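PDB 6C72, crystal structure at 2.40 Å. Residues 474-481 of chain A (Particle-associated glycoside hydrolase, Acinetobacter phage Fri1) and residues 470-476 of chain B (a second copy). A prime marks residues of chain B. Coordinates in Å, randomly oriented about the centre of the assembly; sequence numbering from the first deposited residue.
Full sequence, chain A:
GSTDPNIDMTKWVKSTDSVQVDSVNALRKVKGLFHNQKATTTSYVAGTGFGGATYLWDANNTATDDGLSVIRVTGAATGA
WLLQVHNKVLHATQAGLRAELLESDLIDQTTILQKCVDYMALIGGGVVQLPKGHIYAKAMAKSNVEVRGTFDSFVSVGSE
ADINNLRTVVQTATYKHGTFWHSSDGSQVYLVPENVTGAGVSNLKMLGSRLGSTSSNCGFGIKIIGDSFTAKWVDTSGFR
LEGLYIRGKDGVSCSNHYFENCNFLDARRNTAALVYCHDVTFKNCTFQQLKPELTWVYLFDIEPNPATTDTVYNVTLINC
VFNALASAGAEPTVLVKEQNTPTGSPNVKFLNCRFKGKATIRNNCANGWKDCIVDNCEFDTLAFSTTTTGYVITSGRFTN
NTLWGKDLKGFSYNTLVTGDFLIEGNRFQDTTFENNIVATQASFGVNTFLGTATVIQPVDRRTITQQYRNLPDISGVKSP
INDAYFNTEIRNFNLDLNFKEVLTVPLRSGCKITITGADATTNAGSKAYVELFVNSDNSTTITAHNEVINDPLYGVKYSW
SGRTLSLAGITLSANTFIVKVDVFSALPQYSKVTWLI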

ATOM      1  N   ILE A 474     -39.741   6.706   4.268  1.00 39.05           N
ATOM      2  CA  ILE A 474     -40.480   7.770   3.601  1.00 38.69           C
ATOM      3  C   ILE A 474     -40.153   7.673   2.123  1.00 38.77           C
ATOM      4  O   ILE A 474     -39.043   7.286   1.747  1.00 39.10           O
ATOM      5  CB  ILE A 474     -40.149   9.167   4.175  1.00 38.91           C
ATOM      6  CG1 ILE A 474     -40.987  10.242   3.484  1.00 38.77           C
ATOM      7  CG2 ILE A 474     -38.683   9.483   4.023  1.00 39.44           C
ATOM      8  CD1 ILE A 474     -40.897  11.597   4.149  1.00 39.03           C
ATOM      9  N   SER A 475     -41.131   7.974   1.283  1.00 39.94           N
ATOM     10  CA  SER A 475     -40.967   7.778  -0.143  1.00 39.99           C
ATOM     11  C   SER A 475     -41.626   8.923  -0.896  1.00 39.85           C
ATOM     12  O   SER A 475     -42.538   9.579  -0.391  1.00 39.51           O
ATOM     13  CB  SER A 475     -41.580   6.439  -0.567  1.00 39.60           C
ATOM     14  OG  SER A 475     -41.389   6.200  -1.945  1.00 39.60           O
ATOM     15  N   GLY A 476     -41.194   9.124  -2.135  1.00 31.29           N
ATOM     16  CA  GLY A 476     -41.902  10.092  -2.953  1.00 31.00           C
ATOM     17  C   GLY A 476     -41.052  10.649  -4.086  1.00 31.39           C
ATOM     18  O   GLY A 476     -40.123   9.999  -4.568  1.00 31.60           O
ATOM     19  N   VAL A 477     -41.421  11.859  -4.504  1.00 31.39           N
ATOM     20  CA  VAL A 477     -40.891  12.460  -5.720  1.00 31.58           C
ATOM     21  C   VAL A 477     -41.105  13.958  -5.599  1.00 31.86           C
ATOM     22  O   VAL A 477     -42.012  14.413  -4.898  1.00 31.71           O
ATOM     23  CB  VAL A 477     -41.593  11.863  -6.970  1.00 31.03           C
ATOM     24  CG1 VAL A 477     -43.071  12.238  -6.984  1.00 30.49           C
ATOM     25  CG2 VAL A 477     -40.911  12.303  -8.269  1.00 31.28           C
ATOM     26  N   LYS A 478     -40.273  14.730  -6.288  1.00 34.92           N
ATOM     27  CA  LYS A 478     -40.363  16.179  -6.226  1.00 35.20           C
ATOM     28  C   LYS A 478     -40.112  16.773  -7.601  1.00 35.12           C
ATOM     29  O   LYS A 478     -39.610  16.110  -8.515  1.00 35.03           O
ATOM     30  CB  LYS A 478     -39.361  16.772  -5.231  1.00 35.82           C
ATOM     31  CG  LYS A 478     -37.925  16.745  -5.739  1.00 36.04           C
ATOM     32  CD  LYS A 478     -37.017  17.521  -4.811  1.00 36.46           C
ATOM     33  CE  LYS A 478     -35.602  17.583  -5.356  1.00 36.53           C
ATOM     34  NZ  LYS A 478     -35.514  18.310  -6.664  1.00 36.47           N
ATOM     35  N   SER A 479     -40.453  18.033  -7.730  1.00 31.66           N
ATOM     36  CA  SER A 479     -40.172  18.786  -8.932  1.00 31.63           C
ATOM     37  C   SER A 479     -38.698  19.183  -8.976  1.00 32.08           C
ATOM     38  O   SER A 479     -38.090  19.433  -7.928  1.00 32.44           O
ATOM     39  CB  SER A 479     -41.032  20.034  -8.972  1.00 31.53           C
ATOM     40  OG  SER A 479     -40.577  20.918  -9.975  1.00 31.60           O
ATOM     41  N   PRO A 480     -38.112  19.267 -10.179  1.00 41.39           N
ATOM     42  CA  PRO A 480     -36.735  19.782 -10.298  1.00 41.74           C
ATOM     43  C   PRO A 480     -36.588  21.214  -9.825  1.00 41.98           C
ATOM     44  O   PRO A 480     -35.471  21.625  -9.491  1.00 42.25           O
ATOM     45  CB  PRO A 480     -36.442  19.666 -11.804  1.00 41.57           C
ATOM     46  CG  PRO A 480     -37.421  18.668 -12.328  1.00 41.18           C
ATOM     47  CD  PRO A 480     -38.656  18.850 -11.485  1.00 40.99           C
ATOM     48  N   ILE A 481     -37.673  21.995  -9.823  1.00 54.19           N
ATOM     49  CA  ILE A 481     -37.664  23.370  -9.328  1.00 54.41           C
ATOM     50  C   ILE A 481     -37.812  23.451  -7.817  1.00 54.65           C
ATOM     51  O   ILE A 481     -37.732  24.550  -7.256  1.00 54.85           O
ATOM     52  CB  ILE A 481     -38.783  24.174 -10.021  1.00 54.14           C
ATOM     53  CG1 ILE A 481     -38.767  23.905 -11.521  1.00 53.84           C
ATOM     54  CG2 ILE A 481     -38.609  25.670  -9.817  1.00 54.34           C
ATOM     55  CD1 ILE A 481     -37.488  24.346 -12.188  1.00 54.04           C
TER
ATOM     56  N   ASN B 470     -31.591  12.012  -1.338  1.00 73.30           N
ATOM     57  CA  ASN B 470     -32.572  13.026  -1.672  1.00 73.46           C
ATOM     58  C   ASN B 470     -33.793  12.395  -2.332  1.00 73.06           C
ATOM     59  O   ASN B 470     -33.736  11.297  -2.890  1.00 72.79           O
ATOM     60  CB  ASN B 470     -31.953  14.066  -2.601  1.00 74.22           C
ATOM     61  CG  ASN B 470     -30.699  14.700  -2.017  1.00 74.62           C
ATOM     62  OD1 ASN B 470     -30.271  14.361  -0.906  1.00 74.39           O
ATOM     63  ND2 ASN B 470     -30.090  15.610  -2.774  1.00 75.13           N
ATOM     64  N   LEU B 471     -34.912  13.103  -2.248  1.00 34.70           N
ATOM     65  CA  LEU B 471     -36.071  12.781  -3.069  1.00 34.46           C
ATOM     66  C   LEU B 471     -35.711  12.912  -4.544  1.00 35.03           C
ATOM     67  O   LEU B 471     -35.055  13.886  -4.930  1.00 35.62           O
ATOM     68  CB  LEU B 471     -37.255  13.696  -2.749  1.00 34.22           C
ATOM     69  CG  LEU B 471     -38.109  13.401  -1.519  1.00 33.32           C
ATOM     70  CD1 LEU B 471     -39.192  14.461  -1.397  1.00 33.03           C
ATOM     71  CD2 LEU B 471     -38.732  12.012  -1.594  1.00 32.71           C
ATOM     72  N   PRO B 472     -36.079  11.946  -5.380  1.00 37.79           N
ATOM     73  CA  PRO B 472     -35.777  12.031  -6.814  1.00 38.17           C
ATOM     74  C   PRO B 472     -36.791  12.880  -7.574  1.00 38.34           C
ATOM     75  O   PRO B 472     -37.883  13.180  -7.089  1.00 38.10           O
ATOM     76  CB  PRO B 472     -35.850  10.569  -7.258  1.00 37.55           C
ATOM     77  CG  PRO B 472     -36.901   9.982  -6.340  1.00 36.85           C
ATOM     78  CD  PRO B 472     -36.743  10.684  -5.015  1.00 36.96           C
ATOM     79  N   ASP B 473     -36.398  13.279  -8.789  1.00 41.66           N
ATOM     80  CA  ASP B 473     -37.265  14.021  -9.707  1.00 41.72           C
ATOM     81  C   ASP B 473     -38.152  13.109 -10.538  1.00 41.37           C
ATOM     82  O   ASP B 473     -38.987  13.602 -11.302  1.00 41.36           O
ATOM     83  CB  ASP B 473     -36.445  14.886 -10.664  1.00 41.94           C
ATOM     84  CG  ASP B 473     -35.667  15.973  -9.955  1.00 42.15           C
ATOM     85  OD1 ASP B 473     -35.869  16.164  -8.737  1.00 42.23           O
ATOM     86  OD2 ASP B 473     -34.814  16.615 -10.607  1.00 42.10           O
ATOM     87  N   ILE B 474     -37.946  11.804 -10.455  1.00 34.43           N
ATOM     88  CA  ILE B 474     -38.800  10.826 -11.111  1.00 33.90           C
ATOM     89  C   ILE B 474     -38.765   9.569 -10.264  1.00 33.21           C
ATOM     90  O   ILE B 474     -37.734   9.234  -9.679  1.00 33.15           O
ATOM     91  CB  ILE B 474     -38.333  10.559 -12.556  1.00 33.91           C
ATOM     92  CG1 ILE B 474     -39.278   9.601 -13.261  1.00 33.31           C
ATOM     93  CG2 ILE B 474     -36.928   9.973 -12.574  1.00 33.83           C
ATOM     94  CD1 ILE B 474     -39.001   9.512 -14.752  1.00 33.30           C
ATOM     95  N   SER B 475     -39.895   8.883 -10.178  1.00 39.76           N
ATOM     96  CA  SER B 475     -40.027   7.742  -9.287  1.00 38.98           C
ATOM     97  C   SER B 475     -40.885   6.695  -9.976  1.00 38.40           C
ATOM     98  O   SER B 475     -41.577   6.984 -10.950  1.00 38.57           O
ATOM     99  CB  SER B 475     -40.637   8.166  -7.939  1.00 38.83           C
ATOM    100  OG  SER B 475     -40.706   7.079  -7.033  1.00 38.13           O
ATOM    101  N   GLY B 476     -40.823   5.476  -9.483  1.00 40.65           N
ATOM    102  CA  GLY B 476     -41.725   4.467  -9.994  1.00 40.29           C
ATOM    103  C   GLY B 476     -41.158   3.069  -9.805  1.00 40.08           C
ATOM    104  O   GLY B 476     -40.399   2.816  -8.872  1.00 40.03           O
TER
HETATM  105  O   HOH W   1     -41.021  15.397 -10.776  1.00 32.64           O

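Along chain B the contact opens with Leu471′, whose CA-to-CB bond points toward the neighbouring strand. Its CD2 lies 3.7 Å from Gly476 C, against backbone that carries no side chain. Glycine is called for here by its backbone angles, at which a CB would jam against the preceding carbonyl.

Pro472′ turns its CA-to-CB bond away, yet its ring still rests on chain A, with Pro472′ CD 3.5 Å from Gly476 O. Its carbonyl accepts the one backbone hydrogen bond between the stretches, from Lys478 N to Pro472′ O (3.0 Å), and the same oxygen receives a CA-H...O contact from Val477 CA at 3.4 Å.

At Asp473′ the contact becomes ionic. Its CA-to-CB bond runs sideways, but its end comes nearer, and its carboxylate complements the charge of Lys478. In Lys478 chi1 is p, chi2 and chi3 are t, and chi4 is p, placing NZ 3.0 Å from Asp473′ OD1 in a salt bridge; NZ also donates to Ser479 O at 3.1 Å, which helps anchor the ammonium group. Nearby, along the backbone, Asp473′ CA makes a CA-H...O contact with Lys478 O (3.4 Å), and a water bridges Lys478 O and Asp473′ O, 2.8 Å from each.

Beyond it, Ser475′, with its small side chain, points its CA-to-CB bond toward chain A, bringing Ser475′ CB to 3.9 Å from CB of the buried Val477. Together the stretches bury 457 Å², both sides summed.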